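PDB 5IHX: tyrosine--tRNA ligase, mitochondrial from Emericella nidulans, which catalyses the ATP-dependent attachment of L-tyrosine to tRNA(Tyr), releasing AMP and diphosphate, to supply mitochondrial translation. Local coordinates for the interface of chains A and B. Numbering follows the deposited sequence. Chains: chain A/B, Tyrosine--tRNA ligase, mitochondrial.

Contact 1: the interface of chains A and B. Residues chain A 111, 173, 212-213, 216, 220; chain B 178-179, 182.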
loop_
_atom_site.group_PDB
_atom_site.type_symbol
_atom_site.label_atom_id
_atom_site.label_comp_id
_atom_site.label_asym_id
_atom_site.label_seq_id
_atom_site.Cartn_x
_atom_site.Cartn_y
_atom_site.Cartn_z
ATOM N N VAL A 111 -3.962 -9.901 4.525
ATOM C CA VAL A 111 -4.174 -8.701 5.330
ATOM C C VAL A 111 -5.210 -8.958 6.422
ATOM O O VAL A 111 -4.941 -8.749 7.606
ATOM C CB VAL A 111 -4.632 -7.515 4.452
ATOM C CG1 VAL A 111 -4.976 -6.298 5.308
ATOM C CG2 VAL A 111 -3.555 -7.164 3.439
ATOM N N TRP A 173 -3.151 -8.933 -7.405
ATOM C CA TRP A 173 -2.438 -8.465 -6.214
ATOM C C TRP A 173 -0.996 -8.958 -6.112
ATOM O O TRP A 173 -0.197 -8.386 -5.373
ATOM C CB TRP A 173 -3.189 -8.866 -4.942
ATOM C CG TRP A 173 -4.394 -8.025 -4.682
ATOM C CD1 TRP A 173 -5.670 -8.459 -4.482
ATOM C CD2 TRP A 173 -4.438 -6.596 -4.607
ATOM N NE1 TRP A 173 -6.506 -7.388 -4.279
ATOM C CE2 TRP A 173 -5.773 -6.233 -4.355
ATOM C CE3 TRP A 173 -3.476 -5.589 -4.729
ATOM C CZ2 TRP A 173 -6.172 -4.905 -4.222
ATOM C CZ3 TRP A 173 -3.872 -4.274 -4.599
ATOM C CH2 TRP A 173 -5.209 -3.942 -4.347
ATOM N N PHE A 212 -1.569 -0.352 9.561
ATOM C CA PHE A 212 -1.711 0.342 8.287
ATOM C C PHE A 212 -2.301 -0.595 7.243
ATOM O O PHE A 212 -3.140 -0.194 6.437
ATOM C CB PHE A 212 -0.359 0.881 7.811
ATOM C CG PHE A 212 -0.444 1.712 6.563
ATOM C CD1 PHE A 212 -0.625 3.083 6.637
ATOM C CD2 PHE A 212 -0.345 1.121 5.313
ATOM C CE1 PHE A 212 -0.704 3.850 5.487
ATOM C CE2 PHE A 212 -0.425 1.882 4.162
ATOM C CZ PHE A 212 -0.604 3.248 4.249
ATOM N N ALA A 213 -1.852 -1.847 7.263
ATOM C CA ALA A 213 -2.374 -2.873 6.365
ATOM C C ALA A 213 -3.890 -3.013 6.494
ATOM O O ALA A 213 -4.605 -3.027 5.491
ATOM C CB ALA A 213 -1.695 -4.203 6.638
ATOM N N THR A 216 -5.823 -0.227 5.109
ATOM C CA THR A 216 -5.801 -0.230 3.649
ATOM C C THR A 216 -6.795 -1.226 3.044
ATOM O O THR A 216 -7.130 -1.133 1.864
ATOM C CB THR A 216 -4.382 -0.565 3.128
ATOM O OG1 THR A 216 -3.419 0.282 3.763
ATOM C CG2 THR A 216 -4.281 -0.394 1.614
ATOM N N MET A 220 -8.271 -2.211 -0.991
ATOM C CA MET A 220 -8.010 -3.442 -1.730
ATOM C C MET A 220 -9.310 -4.061 -2.239
ATOM O O MET A 220 -9.391 -4.496 -3.388
ATOM C CB MET A 220 -7.260 -4.450 -0.859
ATOM C CG MET A 220 -5.851 -4.023 -0.491
ATOM S SD MET A 220 -4.983 -5.268 0.485
ATOM C CE MET A 220 -4.682 -6.534 -0.748
ATOM N N LEU B 178 1.996 -3.540 -3.853
ATOM C CA LEU B 178 1.363 -3.086 -2.623
ATOM C C LEU B 178 1.404 -4.189 -1.569
ATOM O O LEU B 178 1.679 -3.930 -0.398
ATOM C CB LEU B 178 -0.083 -2.657 -2.895
ATOM C CG LEU B 178 -1.021 -2.489 -1.694
ATOM C CD1 LEU B 178 -0.450 -1.561 -0.637
ATOM C CD2 LEU B 178 -2.361 -1.960 -2.172
ATOM N N LEU B 179 1.165 -5.422 -2.003
ATOM C CA LEU B 179 1.091 -6.554 -1.084
ATOM C C LEU B 179 2.416 -6.781 -0.360
ATOM O O LEU B 179 2.430 -7.151 0.815
ATOM C CB LEU B 179 0.678 -7.819 -1.838
ATOM C CG LEU B 179 0.126 -8.986 -1.012
ATOM C CD1 LEU B 179 -1.070 -8.573 -0.164
ATOM C CD2 LEU B 179 -0.251 -10.142 -1.926
ATOM N N LEU B 182 2.733 -4.096 2.442
ATOM C CA LEU B 182 1.822 -4.364 3.549
ATOM C C LEU B 182 2.324 -5.522 4.406
ATOM O O LEU B 182 2.221 -5.485 5.633
ATOM C CB LEU B 182 0.414 -4.669 3.035
ATOM C CG LEU B 182 -0.312 -3.549 2.282
ATOM C CD1 LEU B 182 -1.753 -3.955 2.000
ATOM C CD2 LEU B 182 -0.257 -2.222 3.030
HETATM O O HOH W 1 0.104 -5.906 -4.845
#
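The indole of A:Trp173 meets B:Leu178 at the six-membered end of the ring, where methyl CD2 of B:Leu178 lies 3.7 Å from CZ3 of A:Trp173. That methyl sits just beyond the rim, raised to the same side of the ring as the terminal methyl CE of A:Met220, which stands 3.8 Å above the centre of the A:Trp173 ring plane. The carbonyl oxygen of A:Met220 and a water lie at the ring's edge, in its plane. A:Trp173 and B:Leu178 run alongside one another with their tips in the same direction.

The bend of A:Met220 at chi3 (72°) explains its double role: CE turns onto the indole within its own chain, while the sulfur faces the partner, with SD of A:Met220 3.8 Å from CD1 of B:Leu182. These two side chains lie antiparallel, each passing the other's flank. B:Leu182, on helix 178-186, buries 78 Å², more than any other residue of the patch. Its methyls divide the work: CD1 also meets CG2 of A:Val111, and CD2 touches CA of A:Ala213 and the ring carbon CD2 of A:Phe212.

The direct packing between the chains is apolar, supplemented by a water bridge. Within chain A, the hydroxyl OG1 of A:Thr216 donates to the carbonyl O of A:Phe212 at 2.7 Å, one helical turn back and 36° out of the carbonyl plane. Between the chains, a water joins A:Trp173 to the start of helix 178-186: it lies 2.6 Å from the carbonyl O of A:Trp173 and 3.1 Å from the backbone N of B:Leu179.

Contact 2: the interface of chains A and B. Residues chain A 195, 210-212, 215; chain B 191, 195, 212, 215.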
loop_
_atom_site.group_PDB
_atom_site.type_symbol
_atom_site.label_atom_id
_atom_site.label_comp_id
_atom_site.label_asym_id
_atom_site.label_seq_id
_atom_site.Cartn_x
_atom_site.Cartn_y
_atom_site.Cartn_z
ATOM N N LEU A 195 -11.483 7.357 8.740
ATOM C CA LEU A 195 -11.297 7.303 10.186
ATOM C C LEU A 195 -12.621 7.451 10.933
ATOM O O LEU A 195 -12.696 7.184 12.132
ATOM C CB LEU A 195 -10.331 8.399 10.636
ATOM C CG LEU A 195 -8.885 8.280 10.151
ATOM C CD1 LEU A 195 -8.151 9.595 10.361
ATOM C CD2 LEU A 195 -8.164 7.142 10.853
ATOM N N MET A 210 -4.759 -0.617 15.579
ATOM C CA MET A 210 -5.008 -0.978 14.186
ATOM C C MET A 210 -3.776 -0.710 13.324
ATOM O O MET A 210 -3.117 0.321 13.468
ATOM C CB MET A 210 -6.209 -0.195 13.647
ATOM C CG MET A 210 -6.615 -0.557 12.234
ATOM S SD MET A 210 -8.050 0.387 11.685
ATOM C CE MET A 210 -8.467 -0.490 10.188
ATOM N N SER A 211 -3.479 -1.639 12.420
ATOM C CA SER A 211 -2.313 -1.525 11.547
ATOM C C SER A 211 -2.622 -0.757 10.263
ATOM O O SER A 211 -3.785 -0.543 9.916
ATOM C CB SER A 211 -1.774 -2.911 11.195
ATOM O OG SER A 211 -2.574 -3.527 10.201
ATOM N N PHE A 212 -1.569 -0.352 9.561
ATOM C CA PHE A 212 -1.711 0.342 8.287
ATOM C C PHE A 212 -2.301 -0.595 7.243
ATOM O O PHE A 212 -3.140 -0.194 6.437
ATOM C CB PHE A 212 -0.359 0.881 7.811
ATOM C CG PHE A 212 -0.444 1.712 6.563
ATOM C CD1 PHE A 212 -0.625 3.083 6.637
ATOM C CD2 PHE A 212 -0.345 1.121 5.313
ATOM C CE1 PHE A 212 -0.704 3.850 5.487
ATOM C CE2 PHE A 212 -0.425 1.882 4.162
ATOM C CZ PHE A 212 -0.604 3.248 4.249
ATOM N N PHE A 215 -5.964 -0.829 7.743
ATOM C CA PHE A 215 -6.539 0.446 7.328
ATOM C C PHE A 215 -6.683 0.509 5.808
ATOM O O PHE A 215 -7.560 1.195 5.286
ATOM C CB PHE A 215 -5.665 1.594 7.845
ATOM C CG PHE A 215 -6.277 2.956 7.682
ATOM C CD1 PHE A 215 -7.435 3.295 8.362
ATOM C CD2 PHE A 215 -5.674 3.909 6.877
ATOM C CE1 PHE A 215 -7.995 4.552 8.225
ATOM C CE2 PHE A 215 -6.227 5.169 6.737
ATOM C CZ PHE A 215 -7.389 5.492 7.413
ATOM N N ILE B 191 -1.523 2.982 12.873
ATOM C CA ILE B 191 -1.920 4.275 12.321
ATOM C C ILE B 191 -2.138 5.326 13.406
ATOM O O ILE B 191 -2.090 6.525 13.127
ATOM C CB ILE B 191 -3.202 4.157 11.470
ATOM C CG1 ILE B 191 -4.380 3.669 12.322
ATOM C CG2 ILE B 191 -2.962 3.215 10.302
ATOM C CD1 ILE B 191 -5.715 3.701 11.601
ATOM N N LEU B 195 -1.040 9.211 12.966
ATOM C CA LEU B 195 -1.996 10.306 13.033
ATOM C C LEU B 195 -1.538 11.302 14.090
ATOM O O LEU B 195 -2.065 12.411 14.191
ATOM C CB LEU B 195 -3.399 9.775 13.339
ATOM C CG LEU B 195 -3.995 8.913 12.222
ATOM C CD1 LEU B 195 -5.192 8.111 12.712
ATOM C CD2 LEU B 195 -4.387 9.772 11.027
ATOM N N PHE B 212 -5.107 9.579 1.048
ATOM C CA PHE B 212 -4.508 8.314 1.455
ATOM C C PHE B 212 -3.077 8.219 0.932
ATOM O O PHE B 212 -2.183 7.737 1.628
ATOM C CB PHE B 212 -5.338 7.132 0.952
ATOM C CG PHE B 212 -4.861 5.801 1.460
ATOM C CD1 PHE B 212 -5.337 5.294 2.658
ATOM C CD2 PHE B 212 -3.932 5.062 0.748
ATOM C CE1 PHE B 212 -4.899 4.074 3.134
ATOM C CE2 PHE B 212 -3.489 3.842 1.220
ATOM C CZ PHE B 212 -3.975 3.347 2.414
ATOM N N PHE B 215 -0.856 10.207 3.131
ATOM C CA PHE B 215 -0.728 9.473 4.385
ATOM C C PHE B 215 0.283 8.330 4.264
ATOM O O PHE B 215 0.900 7.934 5.251
ATOM C CB PHE B 215 -2.099 8.931 4.809
ATOM C CG PHE B 215 -2.128 8.351 6.197
ATOM C CD1 PHE B 215 -1.918 9.155 7.306
ATOM C CD2 PHE B 215 -2.386 7.004 6.393
ATOM C CE1 PHE B 215 -1.952 8.624 8.582
ATOM C CE2 PHE B 215 -2.422 6.468 7.667
ATOM C CZ PHE B 215 -2.206 7.277 8.762
#
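The backbone N of B:Ile191 donates a hydrogen bond to the carbonyl O of A:Met210 at 3.2 Å, with 160° at the hydrogen and the donor nearly along the C=O axis. It is long but straight, and it ties the first turn of helix 191-194 to the loop that leads into helix 212-229 of the other chain.

The same isoleucine wedges its side chain against that helix. With CG1 between the backbone N and the carbonyl carbon (chi1 62°), B:Ile191 sends its two branches to different targets: CG2 lies 3.7 Å from CA of A:Phe212, and CD1 lies 3.7 Å from CD1 of A:Phe215, whose side chain runs roughly perpendicular to its own. The thioether sulfur of A:Met210 approaches CD1 of B:Ile191 more loosely.

Four phenylalanines continue the seam. A:Phe212 and B:Phe215 overlap in antiparallel fashion, their ring planes nearly parallel but displaced, so that rims meet instead of full faces; CE1 of A:Phe212 is 3.7 Å from CD2 of B:Phe215. The exchanged pair, CE1 of B:Phe212 and CD2 of A:Phe215, stands at 3.8 Å. Between them A:Phe212 and B:Phe212 point tip to tip, CZ to CZ at 3.8 Å.

The leucines repeat this self-pairing: CD2 of A:Leu195 comes within 3.6 Å of CD1 of B:Leu195, again end on. The Phe212 and Leu195 self-pairs place this seam at the two-fold axis, where it joins the catalytic domains of this C-terminally truncated enzyme into the homodimer typical of tyrosyl-tRNA synthetases.

About 11 Å separates the C-alpha centres of contact 1 and contact 2, which share A:Phe212 and draw on helix 212-229 of chain A. Contact 1 joins that helix to helix 178-186 of chain B, whereas contact 2 includes residues paired with their own copies and so runs by the two-fold axis. Because A:Phe212 belongs to both, the patches adjoin within one interface, and the two-fold repeats each with the chains exchanged. Helix 212-229 also carries A:Tyr217, A:Gln221 and A:Asp224 of the tyrosine pocket; dimer packing could therefore steady the active site, although the structure alone does not show such coupling.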